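Long-range contacts in uric acid degradation bifunctional protein TTL (Arabidopsis thaliana, PDB 2Q37), which catalyses the last two steps of uric acid degradation, from 5-hydroxyisourate to (S)-allantoin, this chain being its N-terminal OHCU decarboxylase domain: residues 132-137 / 167-172; 34-39 / 68-73. All blocks are in the same frame, centred on the assembly; numbering follows the deposited sequence.

Contact 1: 132-137 / 167-172; sequences IICASG and MKITEL. With 3AL (1-[(4S)-2,5-dioxoimidazolidin-4-yl]urea), chain B.
C134 and I169 meet where the loop between helices 110-127 and 140-150 passes helix 155-178. They form one wall of the allantoin pocket in the all-helical OHCU decarboxylase fold. The two segments share no hydrogen bond, so their own contact is apolar packing. I169 CG1 lies against the loop backbone, 3.7 Å from CA of C134. The chain then runs on extended (chi2 168°) and carries CD1 above the N9 margin of the bound allantoin ring, 3.2 Å from 3AL N9. The same methyl closes on I132, whose CG2 is 4.3 Å from I169 CD1. An alanine here, with nothing beyond CB, would probably open a gap between C134 and the ring and leave N9 without its cover on that side.

The loop holds the ligand through its backbone. I133 N gives a hydrogen bond of 2.9 Å to the urea oxygen 3AL O2. I133 O accepts from the ring nitrogen 3AL N9, also at 2.9 Å. A135 N reaches 3AL O8 at 3.1 Å in a nearly straight bond (172°). I132 packs CG2 against the urea, 3.7 Å from 3AL O2. E100 OE1, F131 O and P79 O also hydrogen-bond the ligand, and the proton donor H78 lies beside I132.

Outside this shell, R150 NH1 bonds to I132 O and fixes the loop from helix 140-150. SG of C134 is anti to its own N (chi1 -177°) and lies against the turn of K168 and I169. C134 CB also touches K168 CB at 4.1 Å. E165 ties these two residues together: its OE1 accepts from C134 N and its OE2 pairs with K168 NZ.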
ATOM      1  N   ILE A 132      -9.910   7.656   6.054  1.00 24.44           N
ATOM      2  CA  ILE A 132     -10.345   6.731   7.111  1.00 23.49           C
ATOM      3  C   ILE A 132      -9.977   7.250   8.499  1.00 24.96           C
ATOM      4  O   ILE A 132      -8.830   7.591   8.771  1.00 24.85           O
ATOM      5  CB  ILE A 132      -9.689   5.340   6.950  1.00 23.02           C
ATOM      6  CG1 ILE A 132      -9.965   4.793   5.541  1.00 22.73           C
ATOM      7  CG2 ILE A 132     -10.240   4.366   8.014  1.00 20.19           C
ATOM      8  CD1 ILE A 132     -11.450   4.532   5.258  1.00 22.09           C
ATOM      9  N   ILE A 133     -10.961   7.307   9.379  1.00 25.95           N
ATOM     10  CA  ILE A 133     -10.739   7.784  10.732  1.00 27.68           C
ATOM     11  C   ILE A 133     -11.851   7.202  11.571  1.00 29.40           C
ATOM     12  O   ILE A 133     -12.998   7.128  11.115  1.00 30.01           O
ATOM     13  CB  ILE A 133     -10.833   9.328  10.811  1.00 27.14           C
ATOM     14  CG1 ILE A 133     -10.264   9.835  12.141  1.00 27.00           C
ATOM     15  CG2 ILE A 133     -12.291   9.770  10.713  1.00 25.56           C
ATOM     16  CD1 ILE A 133     -10.392  11.386  12.352  1.00 23.64           C
ATOM     17  N   CYS A 134     -11.513   6.770  12.778  1.00 29.74           N
ATOM     18  CA  CYS A 134     -12.509   6.236  13.683  1.00 31.77           C
ATOM     19  C   CYS A 134     -13.280   7.470  14.156  1.00 32.89           C
ATOM     20  O   CYS A 134     -12.715   8.354  14.787  1.00 32.88           O
ATOM     21  CB  CYS A 134     -11.827   5.531  14.861  1.00 32.67           C
ATOM     22  SG  CYS A 134     -12.942   4.732  16.061  1.00 38.03           S
ATOM     23  N   ALA A 135     -14.557   7.553  13.794  1.00 35.31           N
ATOM     24  CA  ALA A 135     -15.426   8.668  14.192  1.00 37.62           C
ATOM     25  C   ALA A 135     -16.129   8.207  15.465  1.00 40.08           C
ATOM     26  O   ALA A 135     -16.209   6.999  15.719  1.00 44.24           O
ATOM     27  CB  ALA A 135     -16.440   8.929  13.110  1.00 34.93           C
ATOM     28  N   SER A 136     -16.633   9.111  16.285  1.00 40.56           N
ATOM     29  CA  SER A 136     -17.305   8.618  17.493  1.00 43.15           C
ATOM     30  C   SER A 136     -17.851   9.700  18.380  1.00 45.31           C
ATOM     31  O   SER A 136     -19.065   9.831  18.564  1.00 49.19           O
ATOM     32  CB  SER A 136     -16.372   7.743  18.313  1.00 40.83           C
ATOM     33  OG  SER A 136     -16.897   6.428  18.375  1.00 37.44           O
ATOM     34  N   GLY A 137     -16.945  10.446  18.980  1.00 45.59           N
ATOM     35  CA  GLY A 137     -17.361  11.555  19.800  1.00 44.39           C
ATOM     36  C   GLY A 137     -16.859  12.685  18.938  1.00 43.91           C
ATOM     37  O   GLY A 137     -16.784  13.836  19.354  1.00 46.76           O
HETATM   38  N   MSE A 167      -8.284  -0.248  12.326  1.00 33.94           N
HETATM   39  CA  MSE A 167      -8.203  -1.228  13.391  1.00 35.25           C
HETATM   40  C   MSE A 167      -8.976  -0.749  14.601  1.00 34.09           C
HETATM   41  O   MSE A 167      -9.616  -1.544  15.278  1.00 35.46           O
HETATM   42  CB  MSE A 167      -6.751  -1.487  13.779  1.00 39.74           C
HETATM   43  CG  MSE A 167      -6.586  -2.613  14.781  1.00 46.22           C
HETATM   44 SE   MSE A 167      -7.186  -4.349  14.110  1.00 60.43          SE
HETATM   45  CE  MSE A 167      -8.677  -4.676  15.355  1.00 55.48           C
ATOM     46  N   LYS A 168      -8.912   0.547  14.888  1.00 31.54           N
ATOM     47  CA  LYS A 168      -9.662   1.063  16.023  1.00 31.85           C
ATOM     48  C   LYS A 168     -11.174   0.849  15.802  1.00 31.50           C
ATOM     49  O   LYS A 168     -11.889   0.459  16.718  1.00 32.92           O
ATOM     50  CB  LYS A 168      -9.377   2.554  16.242  1.00 30.98           C
ATOM     51  CG  LYS A 168      -7.961   2.870  16.725  1.00 32.77           C
ATOM     52  CD  LYS A 168      -7.885   4.308  17.221  1.00 34.24           C
ATOM     53  CE  LYS A 168      -6.783   5.079  16.538  1.00 35.93           C
ATOM     54  NZ  LYS A 168      -6.762   6.507  16.970  1.00 38.62           N
ATOM     55  N   ILE A 169     -11.642   1.097  14.582  1.00 29.48           N
ATOM     56  CA  ILE A 169     -13.046   0.942  14.232  1.00 28.65           C
ATOM     57  C   ILE A 169     -13.467  -0.508  14.449  1.00 30.57           C
ATOM     58  O   ILE A 169     -14.544  -0.792  14.982  1.00 28.79           O
ATOM     59  CB  ILE A 169     -13.285   1.284  12.749  1.00 25.29           C
ATOM     60  CG1 ILE A 169     -13.101   2.784  12.526  1.00 23.70           C
ATOM     61  CG2 ILE A 169     -14.679   0.809  12.327  1.00 25.26           C
ATOM     62  CD1 ILE A 169     -13.024   3.201  11.071  1.00 20.24           C
ATOM     63  N   THR A 170     -12.594  -1.407  14.010  1.00 30.31           N
ATOM     64  CA  THR A 170     -12.812  -2.820  14.113  1.00 31.50           C
ATOM     65  C   THR A 170     -12.887  -3.224  15.571  1.00 34.15           C
ATOM     66  O   THR A 170     -13.790  -3.964  15.944  1.00 33.85           O
ATOM     67  CB  THR A 170     -11.703  -3.578  13.366  1.00 32.32           C
ATOM     68  OG1 THR A 170     -11.939  -3.461  11.954  1.00 32.95           O
ATOM     69  CG2 THR A 170     -11.671  -5.040  13.751  1.00 30.66           C
ATOM     70  N   GLU A 171     -11.967  -2.725  16.397  1.00 36.38           N
ATOM     71  CA  GLU A 171     -11.966  -3.044  17.831  1.00 40.18           C
ATOM     72  C   GLU A 171     -13.259  -2.598  18.484  1.00 41.51           C
ATOM     73  O   GLU A 171     -13.800  -3.271  19.362  1.00 43.06           O
ATOM     74  CB  GLU A 171     -10.849  -2.318  18.555  1.00 41.70           C
ATOM     75  CG  GLU A 171      -9.492  -2.959  18.502  1.00 47.57           C
ATOM     76  CD  GLU A 171      -8.480  -2.118  19.260  1.00 49.68           C
ATOM     77  OE1 GLU A 171      -8.741  -1.862  20.462  1.00 49.38           O
ATOM     78  OE2 GLU A 171      -7.452  -1.713  18.657  1.00 49.23           O
ATOM     79  N   LEU A 172     -13.715  -1.430  18.056  1.00 42.87           N
ATOM     80  CA  LEU A 172     -14.925  -0.797  18.547  1.00 44.44           C
ATOM     81  C   LEU A 172     -16.134  -1.674  18.255  1.00 45.32           C
ATOM     82  O   LEU A 172     -17.018  -1.839  19.101  1.00 44.47           O
ATOM     83  CB  LEU A 172     -15.079   0.555  17.849  1.00 46.30           C
ATOM     84  CG  LEU A 172     -15.611   1.729  18.662  1.00 49.81           C
ATOM     85  CD1 LEU A 172     -17.125   1.655  18.746  1.00 52.30           C
ATOM     86  CD2 LEU A 172     -14.968   1.720  20.055  1.00 49.51           C
TER
HETATM   87  C4  3AL B 200     -15.556   4.990   8.826  1.00 34.92           C
HETATM   88  C5  3AL B 200     -16.809   4.325   9.106  1.00 34.46           C
HETATM   89  O5  3AL B 200     -17.636   3.762   8.436  1.00 37.63           O
HETATM   90  N7  3AL B 200     -17.072   4.372  10.488  1.00 36.27           N
HETATM   91  C8  3AL B 200     -16.010   5.065  11.048  1.00 36.27           C
HETATM   92  O8  3AL B 200     -15.926   5.285  12.250  1.00 34.99           O
HETATM   93  N9  3AL B 200     -15.086   5.457  10.082  1.00 36.03           N
HETATM   94  N3  3AL B 200     -15.707   5.995   7.774  1.00 32.20           N
HETATM   95  C2  3AL B 200     -14.479   6.721   7.387  1.00 28.33           C
HETATM   96  N1  3AL B 200     -14.609   7.535   6.504  1.00 30.29           N
HETATM   97  O2  3AL B 200     -13.343   6.441   7.998  1.00 26.49           O

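Contact 2: 34-39 / 68-73; sequences CGSSEF and VTDWLE
The D70 carboxylate turns one face to E38, whose CB lies over it, 3.5 Å from D70 OD2. The two carboxylate planes are 41° apart. Their like charges stay apart, with E38 OE1 5.2 Å from D70 OD2, and each has another partner: Q42 NE2 for E38 OE2 and N67 N for D70 OD2. S37 N and S37 OG both give hydrogen bonds to E73 OE1, and reach it from the same face, well out of the carboxylate plane. The backbone bond, S37 N to E73 OE1, is 3.0 Å long and fairly straight (168°). The chain of E73 is extended, and its CG passes G35 O at 3.4 Å on the way. The F39 ring carries C34 SG on one face, 3.8 Å above its plane and near the rim.

The second subunit packs on V68, T69 and W71. S36 OG sits against D70 CB at 3.5 Å. It is anti to its own N (chi1 175°), which sets it beside the carbonyl carbon, where it accepts from F39 N at 3.1 Å. S36 is thus the N-cap of helix 37-44, within the region required for BRI1 binding, with a glutamate from helix 68-76 at the same helix start.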
ATOM      1  N   CYS A  34     -14.992  -5.550   9.373  1.00 82.68           N
ATOM      2  CA  CYS A  34     -13.717  -5.256   8.698  1.00 81.61           C
ATOM      3  C   CYS A  34     -13.872  -5.644   7.223  1.00 80.09           C
ATOM      4  O   CYS A  34     -13.875  -6.829   6.882  1.00 80.20           O
ATOM      5  CB  CYS A  34     -12.557  -6.053   9.332  1.00 82.72           C
ATOM      6  SG  CYS A  34     -10.886  -5.293   9.194  1.00 83.97           S
ATOM      7  N   GLY A  35     -14.005  -4.642   6.358  1.00 77.31           N
ATOM      8  CA  GLY A  35     -14.182  -4.894   4.939  1.00 74.76           C
ATOM      9  C   GLY A  35     -13.157  -5.782   4.255  1.00 73.57           C
ATOM     10  O   GLY A  35     -13.217  -5.972   3.036  1.00 72.86           O
ATOM     11  N   SER A  36     -12.213  -6.323   5.023  1.00 72.64           N
ATOM     12  CA  SER A  36     -11.180  -7.196   4.467  1.00 71.40           C
ATOM     13  C   SER A  36     -11.640  -8.652   4.441  1.00 71.08           C
ATOM     14  O   SER A  36     -11.908  -9.257   5.486  1.00 70.06           O
ATOM     15  CB  SER A  36      -9.884  -7.087   5.279  1.00 70.82           C
ATOM     16  OG  SER A  36      -8.913  -8.012   4.815  1.00 68.42           O
ATOM     17  N   SER A  37     -11.731  -9.204   3.234  1.00 70.43           N
ATOM     18  CA  SER A  37     -12.145 -10.588   3.043  1.00 68.94           C
ATOM     19  C   SER A  37     -11.144 -11.514   3.720  1.00 68.56           C
ATOM     20  O   SER A  37     -11.526 -12.461   4.412  1.00 69.25           O
ATOM     21  CB  SER A  37     -12.216 -10.905   1.550  1.00 67.95           C
ATOM     22  OG  SER A  37     -13.115 -10.030   0.883  1.00 68.38           O
ATOM     23  N   GLU A  38      -9.861 -11.219   3.522  1.00 68.11           N
ATOM     24  CA  GLU A  38      -8.772 -12.006   4.087  1.00 67.67           C
ATOM     25  C   GLU A  38      -8.798 -12.000   5.615  1.00 67.99           C
ATOM     26  O   GLU A  38      -8.644 -13.040   6.249  1.00 67.77           O
ATOM     27  CB  GLU A  38      -7.429 -11.470   3.583  1.00 67.25           C
ATOM     28  CG  GLU A  38      -6.253 -12.365   3.918  1.00 67.92           C
ATOM     29  CD  GLU A  38      -6.538 -13.828   3.597  1.00 68.12           C
ATOM     30  OE1 GLU A  38      -7.029 -14.116   2.478  1.00 65.71           O
ATOM     31  OE2 GLU A  38      -6.269 -14.685   4.468  1.00 66.87           O
ATOM     32  N   PHE A  39      -8.989 -10.823   6.202  1.00 68.57           N
ATOM     33  CA  PHE A  39      -9.042 -10.702   7.653  1.00 69.15           C
ATOM     34  C   PHE A  39     -10.229 -11.513   8.185  1.00 70.49           C
ATOM     35  O   PHE A  39     -10.111 -12.229   9.187  1.00 70.01           O
ATOM     36  CB  PHE A  39      -9.163  -9.223   8.060  1.00 66.78           C
ATOM     37  CG  PHE A  39      -9.512  -9.019   9.505  1.00 66.02           C
ATOM     38  CD1 PHE A  39     -10.845  -9.069   9.929  1.00 65.40           C
ATOM     39  CD2 PHE A  39      -8.513  -8.825  10.456  1.00 65.98           C
ATOM     40  CE1 PHE A  39     -11.180  -8.932  11.280  1.00 64.85           C
ATOM     41  CE2 PHE A  39      -8.835  -8.686  11.816  1.00 66.10           C
ATOM     42  CZ  PHE A  39     -10.174  -8.740  12.226  1.00 65.27           C
ATOM     43  N   VAL A  68      -1.222  -5.248   1.971  1.00 37.40           N
ATOM     44  CA  VAL A  68      -1.694  -3.905   1.656  1.00 36.21           C
ATOM     45  C   VAL A  68      -2.967  -3.923   0.829  1.00 35.59           C
ATOM     46  O   VAL A  68      -3.834  -3.061   0.971  1.00 33.39           O
ATOM     47  CB  VAL A  68      -0.592  -3.126   0.930  1.00 35.63           C
ATOM     48  CG1 VAL A  68      -1.133  -1.833   0.362  1.00 34.18           C
ATOM     49  CG2 VAL A  68       0.552  -2.847   1.929  1.00 37.75           C
ATOM     50  N   THR A  69      -3.082  -4.925  -0.027  1.00 37.40           N
ATOM     51  CA  THR A  69      -4.263  -5.063  -0.884  1.00 39.55           C
ATOM     52  C   THR A  69      -5.528  -5.285  -0.043  1.00 39.05           C
ATOM     53  O   THR A  69      -6.606  -4.796  -0.381  1.00 38.21           O
ATOM     54  CB  THR A  69      -4.082  -6.234  -1.859  1.00 39.20           C
ATOM     55  OG1 THR A  69      -3.057  -5.898  -2.806  1.00 41.93           O
ATOM     56  CG2 THR A  69      -5.373  -6.519  -2.592  1.00 42.90           C
ATOM     57  N   ASP A  70      -5.376  -6.027   1.052  1.00 38.18           N
ATOM     58  CA  ASP A  70      -6.470  -6.307   1.957  1.00 36.65           C
ATOM     59  C   ASP A  70      -6.838  -5.032   2.722  1.00 36.68           C
ATOM     60  O   ASP A  70      -8.015  -4.780   2.976  1.00 36.07           O
ATOM     61  CB  ASP A  70      -6.067  -7.423   2.926  1.00 38.27           C
ATOM     62  CG  ASP A  70      -5.757  -8.734   2.209  1.00 40.70           C
ATOM     63  OD1 ASP A  70      -6.499  -9.063   1.236  1.00 36.75           O
ATOM     64  OD2 ASP A  70      -4.786  -9.431   2.627  1.00 38.73           O
ATOM     65  N   TRP A  71      -5.832  -4.231   3.088  1.00 34.50           N
ATOM     66  CA  TRP A  71      -6.090  -2.985   3.794  1.00 32.94           C
ATOM     67  C   TRP A  71      -6.968  -2.104   2.907  1.00 32.90           C
ATOM     68  O   TRP A  71      -7.920  -1.466   3.374  1.00 29.35           O
ATOM     69  CB  TRP A  71      -4.783  -2.223   4.087  1.00 31.08           C
ATOM     70  CG  TRP A  71      -3.980  -2.712   5.273  1.00 27.71           C
ATOM     71  CD1 TRP A  71      -4.272  -3.781   6.078  1.00 27.43           C
ATOM     72  CD2 TRP A  71      -2.748  -2.164   5.765  1.00 22.97           C
ATOM     73  NE1 TRP A  71      -3.298  -3.931   7.033  1.00 24.71           N
ATOM     74  CE2 TRP A  71      -2.351  -2.956   6.865  1.00 23.60           C
ATOM     75  CE3 TRP A  71      -1.945  -1.084   5.385  1.00 23.01           C
ATOM     76  CZ2 TRP A  71      -1.178  -2.704   7.591  1.00 24.07           C
ATOM     77  CZ3 TRP A  71      -0.778  -0.826   6.105  1.00 23.93           C
ATOM     78  CH2 TRP A  71      -0.404  -1.639   7.198  1.00 25.19           C
ATOM     79  N   LEU A  72      -6.626  -2.067   1.622  1.00 34.96           N
ATOM     80  CA  LEU A  72      -7.351  -1.243   0.649  1.00 37.01           C
ATOM     81  C   LEU A  72      -8.796  -1.696   0.451  1.00 38.88           C
ATOM     82  O   LEU A  72      -9.700  -0.862   0.287  1.00 39.71           O
ATOM     83  CB  LEU A  72      -6.626  -1.243  -0.694  1.00 34.10           C
ATOM     84  CG  LEU A  72      -5.198  -0.682  -0.652  1.00 35.95           C
ATOM     85  CD1 LEU A  72      -4.613  -0.692  -2.086  1.00 31.76           C
ATOM     86  CD2 LEU A  72      -5.200   0.749  -0.051  1.00 29.26           C
ATOM     87  N   GLU A  73      -9.011  -3.008   0.473  1.00 38.05           N
ATOM     88  CA  GLU A  73     -10.349  -3.529   0.305  1.00 39.24           C
ATOM     89  C   GLU A  73     -11.180  -3.085   1.497  1.00 39.32           C
ATOM     90  O   GLU A  73     -12.310  -2.594   1.335  1.00 40.32           O
ATOM     91  CB  GLU A  73     -10.343  -5.064   0.219  1.00 41.81           C
ATOM     92  CG  GLU A  73     -11.735  -5.661   0.003  1.00 47.22           C
ATOM     93  CD  GLU A  73     -11.730  -7.177  -0.209  1.00 51.98           C
ATOM     94  OE1 GLU A  73     -11.075  -7.907   0.579  1.00 53.77           O
ATOM     95  OE2 GLU A  73     -12.406  -7.640  -1.161  1.00 54.18           O
TER

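How the contacts relate
Contact 1 is buried near the middle of the chain, and contact 2 is partly buried farther out; their centres lie about 16 Å apart. Contact 1 packs a loop on a helix with apolar side chains, while backbone groups of I133 and A135 hydrogen-bond the ligand. Contact 2 joins the start of one helix to another helix through a serine hydroxyl and N-H on a carboxylate, and it lies next to the subunit interface. Helix 155-178 links them. T170, on the side of that helix turned from the pocket loop, packs its OG1 against C34 SG at 3.5 Å. All four segments belong to the same decarboxylase domain, and both segments of contact 2 come earlier in the chain than those of contact 1.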